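Long-range contact in viral macrophage inflammatory protein 2 (PDB 2FHT), which binds a wide range of chemokine receptors, CXCR4 among them, and so blocks infection by several HIV-1 strains: residues K10-Y15 with C35-I41. Residue numbers count along the deposited sequence, not the author numbering.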
ATOM      1  N   LYS A  10       3.734  -6.987  -8.028  1.00 15.29           N
ATOM      2  CA  LYS A  10       2.482  -6.767  -7.289  1.00 18.82           C
ATOM      3  C   LYS A  10       1.930  -5.392  -7.618  1.00 20.89           C
ATOM      4  O   LYS A  10       2.593  -4.389  -7.363  1.00 20.26           O
ATOM      5  CB  LYS A  10       2.697  -6.836  -5.778  1.00 21.66           C
ATOM      6  CG  LYS A  10       2.772  -8.219  -5.194  1.00 30.36           C
ATOM      7  CD  LYS A  10       2.775  -8.164  -3.655  1.00 40.19           C
ATOM      8  CE  LYS A  10       4.169  -7.941  -3.052  1.00 46.06           C
ATOM      9  NZ  LYS A  10       4.746  -6.569  -3.278  1.00 51.01           N
ATOM     10  N   CYS A  11       0.728  -5.344  -8.190  1.00 20.12           N
ATOM     11  CA  CYS A  11       0.082  -4.078  -8.540  1.00 19.91           C
ATOM     12  C   CYS A  11      -1.296  -3.993  -7.916  1.00 19.18           C
ATOM     13  O   CYS A  11      -1.912  -5.015  -7.634  1.00 20.37           O
ATOM     14  CB  CYS A  11      -0.078  -3.937 -10.051  1.00 19.78           C
ATOM     15  SG  CYS A  11       1.486  -3.741 -10.953  1.00 21.37           S
ATOM     16  N   CYS A  12      -1.765  -2.767  -7.695  1.00 20.15           N
ATOM     17  CA  CYS A  12      -3.081  -2.516  -7.129  1.00 21.86           C
ATOM     18  C   CYS A  12      -4.090  -2.285  -8.253  1.00 18.24           C
ATOM     19  O   CYS A  12      -4.076  -1.268  -8.938  1.00 18.37           O
ATOM     20  CB  CYS A  12      -3.019  -1.344  -6.136  1.00 19.65           C
ATOM     21  SG  CYS A  12      -2.097  -1.823  -4.634  1.00 19.09           S
ATOM     22  N   LEU A  13      -4.929  -3.281  -8.471  1.00 15.98           N
ATOM     23  CA  LEU A  13      -5.929  -3.211  -9.520  1.00 18.68           C
ATOM     24  C   LEU A  13      -7.244  -2.669  -8.994  1.00 23.33           C
ATOM     25  O   LEU A  13      -8.208  -2.564  -9.736  1.00 25.70           O
ATOM     26  CB  LEU A  13      -6.118  -4.594 -10.135  1.00 17.77           C
ATOM     27  CG  LEU A  13      -4.830  -5.227 -10.669  1.00 17.79           C
ATOM     28  CD1 LEU A  13      -5.149  -6.565 -11.352  1.00 16.62           C
ATOM     29  CD2 LEU A  13      -4.181  -4.253 -11.648  1.00 14.69           C
ATOM     30  N   GLY A  14      -7.237  -2.272  -7.724  1.00 24.94           N
ATOM     31  CA  GLY A  14      -8.409  -1.733  -7.051  1.00 25.93           C
ATOM     32  C   GLY A  14      -7.957  -1.188  -5.704  1.00 27.25           C
ATOM     33  O   GLY A  14      -6.852  -1.493  -5.242  1.00 22.93           O
ATOM     34  N   TYR A  15      -8.807  -0.419  -5.037  1.00 25.51           N
ATOM     35  CA  TYR A  15      -8.430   0.179  -3.757  1.00 26.00           C
ATOM     36  C   TYR A  15      -9.413  -0.035  -2.595  1.00 29.31           C
ATOM     37  O   TYR A  15     -10.615  -0.222  -2.804  1.00 27.39           O
ATOM     38  CB  TYR A  15      -8.280   1.684  -3.946  1.00 20.11           C
ATOM     39  CG  TYR A  15      -7.448   2.114  -5.116  1.00 21.55           C
ATOM     40  CD1 TYR A  15      -6.098   1.815  -5.180  1.00 21.18           C
ATOM     41  CD2 TYR A  15      -7.982   2.933  -6.090  1.00 24.31           C
ATOM     42  CE1 TYR A  15      -5.293   2.333  -6.177  1.00 22.50           C
ATOM     43  CE2 TYR A  15      -7.190   3.454  -7.094  1.00 25.65           C
ATOM     44  CZ  TYR A  15      -5.843   3.159  -7.129  1.00 25.92           C
ATOM     45  OH  TYR A  15      -5.044   3.706  -8.114  1.00 32.04           O
ATOM     46  N   CYS A  35       3.315  -0.077 -12.706  1.00 20.36           N
ATOM     47  CA  CYS A  35       1.924  -0.541 -12.573  1.00 23.82           C
ATOM     48  C   CYS A  35       1.039   0.544 -13.174  1.00 26.92           C
ATOM     49  O   CYS A  35       1.359   1.736 -13.085  1.00 27.16           O
ATOM     50  CB  CYS A  35       1.506  -0.714 -11.105  1.00 20.19           C
ATOM     51  SG  CYS A  35       2.278  -2.059 -10.168  1.00 17.36           S
ATOM     52  N   SER A  36      -0.101   0.143 -13.723  1.00 31.74           N
ATOM     53  CA  SER A  36      -1.015   1.106 -14.334  1.00 37.50           C
ATOM     54  C   SER A  36      -1.581   2.055 -13.297  1.00 37.19           C
ATOM     55  O   SER A  36      -1.444   3.266 -13.422  1.00 42.19           O
ATOM     56  CB  SER A  36      -2.152   0.393 -15.065  1.00 43.52           C
ATOM     57  OG  SER A  36      -2.846   1.297 -15.908  1.00 54.89           O
ATOM     58  N   LYS A  37      -2.214   1.502 -12.272  1.00 38.25           N
ATOM     59  CA  LYS A  37      -2.798   2.315 -11.219  1.00 43.18           C
ATOM     60  C   LYS A  37      -1.744   2.615 -10.177  1.00 44.97           C
ATOM     61  O   LYS A  37      -1.035   1.727  -9.746  1.00 52.37           O
ATOM     62  CB  LYS A  37      -3.981   1.583 -10.570  1.00 44.39           C
ATOM     63  CG  LYS A  37      -5.218   1.510 -11.453  1.00 48.31           C
ATOM     64  CD  LYS A  37      -6.263   0.487 -11.002  1.00 49.00           C
ATOM     65  CE  LYS A  37      -6.944   0.865  -9.703  1.00 51.91           C
ATOM     66  NZ  LYS A  37      -6.142   0.409  -8.538  1.00 56.01           N
ATOM     67  N   PRO A  38      -1.541   3.893  -9.857  1.00 44.96           N
ATOM     68  CA  PRO A  38      -0.545   4.258  -8.847  1.00 43.39           C
ATOM     69  C   PRO A  38      -1.056   3.897  -7.446  1.00 43.44           C
ATOM     70  O   PRO A  38      -2.022   4.508  -6.951  1.00 48.70           O
ATOM     71  CB  PRO A  38      -0.444   5.775  -9.011  1.00 45.34           C
ATOM     72  CG  PRO A  38      -1.809   6.162  -9.489  1.00 45.88           C
ATOM     73  CD  PRO A  38      -2.108   5.087 -10.504  1.00 45.65           C
ATOM     74  N   GLY A  39      -0.369   2.980  -6.773  1.00 36.16           N
ATOM     75  CA  GLY A  39      -0.827   2.591  -5.453  1.00 29.04           C
ATOM     76  C   GLY A  39       0.194   2.295  -4.383  1.00 21.76           C
ATOM     77  O   GLY A  39       1.392   2.344  -4.601  1.00 22.53           O
ATOM     78  N   VAL A  40      -0.293   2.142  -3.164  1.00 18.73           N
ATOM     79  CA  VAL A  40       0.572   1.792  -2.047  1.00 16.08           C
ATOM     80  C   VAL A  40      -0.079   0.623  -1.339  1.00 14.57           C
ATOM     81  O   VAL A  40      -1.298   0.480  -1.363  1.00 16.41           O
ATOM     82  CB  VAL A  40       0.794   2.957  -1.033  1.00 18.13           C
ATOM     83  CG1 VAL A  40       1.577   4.118  -1.673  1.00 16.79           C
ATOM     84  CG2 VAL A  40      -0.507   3.424  -0.472  1.00 12.73           C
ATOM     85  N   ILE A  41       0.735  -0.259  -0.788  1.00 12.57           N
ATOM     86  CA  ILE A  41       0.221  -1.406  -0.060  1.00 16.50           C
ATOM     87  C   ILE A  41       0.475  -1.246   1.442  1.00 16.23           C
ATOM     88  O   ILE A  41       1.615  -1.047   1.863  1.00 18.56           O
ATOM     89  CB  ILE A  41       0.884  -2.719  -0.546  1.00 16.59           C
ATOM     90  CG1 ILE A  41       0.584  -2.940  -2.037  1.00 17.46           C
ATOM     91  CG2 ILE A  41       0.412  -3.891   0.298  1.00 17.66           C
ATOM     92  CD1 ILE A  41       1.475  -4.004  -2.734  1.00 16.11           C
TER
HETATM   93  O   HOH W   1      -0.340  -0.427  -8.212  1.00 13.82           O
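This is a disulfide-linked contact in a CC chemokine between the irregular loop around the adjacent cysteines that name the family and the loop that runs into, and includes the start of, the central strand, 39-44, of the three-stranded antiparallel sheet. Cys11 SG lies 2.0 Å from Cys35 SG, with chi3 of -85°, near the preferred -90° of a left-handed disulfide. The neighbouring Cys12 links the loop to the sheet: it forms the second family disulfide with Cys51 on strand 49-53, and Cys12 SG also packs 3.9 Å from Ile41 CG1. No direct backbone hydrogen bond joins the segments; instead water 1 bridges them, accepting from Cys12 N at 2.8 Å and donating to Lys37 O at 2.7 Å. The Lys37 side chain reaches back across the gap. Lys37 NZ donates to Cys12 O at 2.7 Å and sits 3.3 Å from the centroid of the Tyr15 ring, 23° off the normal, a cation-pi contact over the face, while Lys37 CE adds a CH-pi contact at 4.0 Å from the same centroid. The ammonium charge is thus met by a carbonyl and a pi system, and covalent and polar links replace strand pairing here.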